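Local coordinates for 1,4-dihydroxy-6-naphtoate synthase (Archaeoglobus fulgidus, PDB 1ZBM), which probably catalyses the conversion of cyclic dehypoxanthinylfutalosinate into 1,4-dihydroxy-6-naphthoate and dihydroxyacetone, a step of menaquinone biosynthesis, at residues A[105-110]-A[143-148]. Numbering follows the deposited sequence.
Sequences RIAVPG and EEVDAG
The Arg-105 guanidinium meets the backbone carbonyl of Glu-144 at its edge, nearly in plane: NH1 gives O a straight hydrogen bond of 3.0 Å (166° at the hydrogen). A bend at chi3 (58°) folds the arginine chain back toward this carbonyl, at about a right angle to the side chain of Val-145, whose CG1 lies 4.0 Å from NH1. The Asp-146 carboxylate, its plane turned 68° from the guanidinium, instead takes the Arg-105 backbone N: OD1 accepts it at 3.0 Å on the anti side, out of the carboxylate plane. NH1 and this OD1 stay beyond salt-bridge range, though their charges probably attract. In return Arg-105 O receives Asp-146 N at 2.9 Å and, weakly, Ala-147 N. Ala-107 N donates to Ala-147 O at 2.8 Å; with its weak N-H bond to Arg-105 O, Ala-147 thus brackets Ile-106, as in a parallel bridge, and Ala-107 pairs next with Gly-148. On one face Ile-106 CG2 packs against Ala-147 CB (4.0 Å); on the other Ala-107 CB meets Val-145 CG2 (4.1 Å), beside helix 136-141. That helix closes in a Schellman motif with Glu-143 as C-prime residue, leading into strand 147-150. Strand 105-108 lies between the parallel strands 127-130 and 147-150 in the mixed five-stranded sheet of one lobe of this two-lobed, periplasmic-binding-protein-like fold.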
loop_
_atom_site.group_PDB
_atom_site.type_symbol
_atom_site.label_atom_id
_atom_site.label_comp_id
_atom_site.label_asym_id
_atom_site.label_seq_id
_atom_site.Cartn_x
_atom_site.Cartn_y
_atom_site.Cartn_z
ATOM N N ARG A 105 -14.516 -12.989 13.990
ATOM C CA ARG A 105 -13.366 -13.533 13.273
ATOM C C ARG A 105 -13.223 -12.781 11.955
ATOM O O ARG A 105 -14.063 -12.908 11.072
ATOM C CB ARG A 105 -13.556 -15.039 13.040
ATOM C CG ARG A 105 -13.486 -15.841 14.336
ATOM C CD ARG A 105 -13.844 -17.311 14.159
ATOM N NE ARG A 105 -12.992 -17.986 13.181
ATOM C CZ ARG A 105 -13.303 -18.135 11.898
ATOM N NH1 ARG A 105 -14.454 -17.659 11.438
ATOM N NH2 ARG A 105 -12.466 -18.758 11.080
ATOM N N ILE A 106 -12.161 -11.988 11.830
ATOM C CA ILE A 106 -11.948 -11.194 10.621
ATOM C C ILE A 106 -10.747 -11.617 9.792
ATOM O O ILE A 106 -9.612 -11.683 10.295
ATOM C CB ILE A 106 -11.769 -9.695 10.953
ATOM C CG1 ILE A 106 -12.845 -9.240 11.946
ATOM C CG2 ILE A 106 -11.842 -8.871 9.678
ATOM C CD1 ILE A 106 -12.661 -7.817 12.442
ATOM N N ALA A 107 -11.000 -11.898 8.516
ATOM C CA ALA A 107 -9.934 -12.288 7.596
ATOM C C ALA A 107 -9.081 -11.052 7.311
ATOM O O ALA A 107 -9.610 -9.979 7.044
ATOM C CB ALA A 107 -10.529 -12.834 6.289
ATOM N N VAL A 108 -7.765 -11.219 7.387
ATOM C CA VAL A 108 -6.811 -10.136 7.150
ATOM C C VAL A 108 -5.776 -10.570 6.116
ATOM O O VAL A 108 -5.256 -11.687 6.180
ATOM C CB VAL A 108 -6.067 -9.753 8.441
ATOM C CG1 VAL A 108 -7.028 -9.092 9.414
ATOM C CG2 VAL A 108 -5.450 -10.998 9.060
ATOM N N PRO A 109 -5.443 -9.679 5.168
ATOM C CA PRO A 109 -4.472 -9.955 4.106
ATOM C C PRO A 109 -3.028 -10.147 4.572
ATOM O O PRO A 109 -2.255 -10.857 3.933
ATOM C CB PRO A 109 -4.622 -8.745 3.201
ATOM C CG PRO A 109 -4.840 -7.653 4.191
ATOM C CD PRO A 109 -5.860 -8.266 5.129
ATOM N N GLY A 110 -2.665 -9.499 5.671
ATOM C CA GLY A 110 -1.309 -9.608 6.162
ATOM C C GLY A 110 -1.105 -8.914 7.493
ATOM O O GLY A 110 -1.517 -7.762 7.707
ATOM N N GLU A 143 -19.404 -17.167 4.350
ATOM C CA GLU A 143 -19.455 -17.184 5.815
ATOM C C GLU A 143 -18.391 -18.042 6.496
ATOM O O GLU A 143 -18.640 -18.703 7.506
ATOM C CB GLU A 143 -20.863 -17.595 6.266
ATOM C CG GLU A 143 -21.950 -16.736 5.611
ATOM C CD GLU A 143 -23.364 -16.961 6.168
ATOM O OE1 GLU A 143 -24.316 -16.423 5.572
ATOM O OE2 GLU A 143 -23.511 -17.654 7.191
ATOM N N GLU A 144 -17.195 -18.015 5.925
ATOM C CA GLU A 144 -16.058 -18.747 6.458
ATOM C C GLU A 144 -15.547 -17.917 7.642
ATOM O O GLU A 144 -14.932 -18.435 8.575
ATOM C CB GLU A 144 -15.006 -18.835 5.369
ATOM C CG GLU A 144 -13.810 -19.700 5.655
ATOM C CD GLU A 144 -12.895 -19.754 4.448
ATOM O OE1 GLU A 144 -13.393 -20.132 3.358
ATOM O OE2 GLU A 144 -11.694 -19.413 4.585
ATOM N N VAL A 145 -15.831 -16.618 7.579
ATOM C CA VAL A 145 -15.452 -15.679 8.616
ATOM C C VAL A 145 -16.606 -14.687 8.817
ATOM O O VAL A 145 -17.600 -14.729 8.085
ATOM C CB VAL A 145 -14.157 -14.918 8.228
ATOM C CG1 VAL A 145 -12.997 -15.902 8.097
ATOM C CG2 VAL A 145 -14.356 -14.175 6.901
ATOM N N ASP A 146 -16.506 -13.808 9.807
ATOM C CA ASP A 146 -17.578 -12.833 10.015
ATOM C C ASP A 146 -17.351 -11.598 9.166
ATOM O O ASP A 146 -18.303 -10.965 8.706
ATOM C CB ASP A 146 -17.662 -12.411 11.483
ATOM C CG ASP A 146 -17.946 -13.582 12.412
ATOM O OD1 ASP A 146 -16.982 -14.204 12.899
ATOM O OD2 ASP A 146 -19.136 -13.877 12.641
ATOM N N ALA A 147 -16.083 -11.252 8.965
ATOM C CA ALA A 147 -15.751 -10.069 8.185
ATOM C C ALA A 147 -14.385 -10.168 7.532
ATOM O O ALA A 147 -13.594 -11.046 7.867
ATOM C CB ALA A 147 -15.817 -8.834 9.070
ATOM N N GLY A 148 -14.125 -9.261 6.593
ATOM C CA GLY A 148 -12.859 -9.249 5.887
ATOM C C GLY A 148 -12.295 -7.854 5.714
ATOM O O GLY A 148 -13.039 -6.895 5.500
#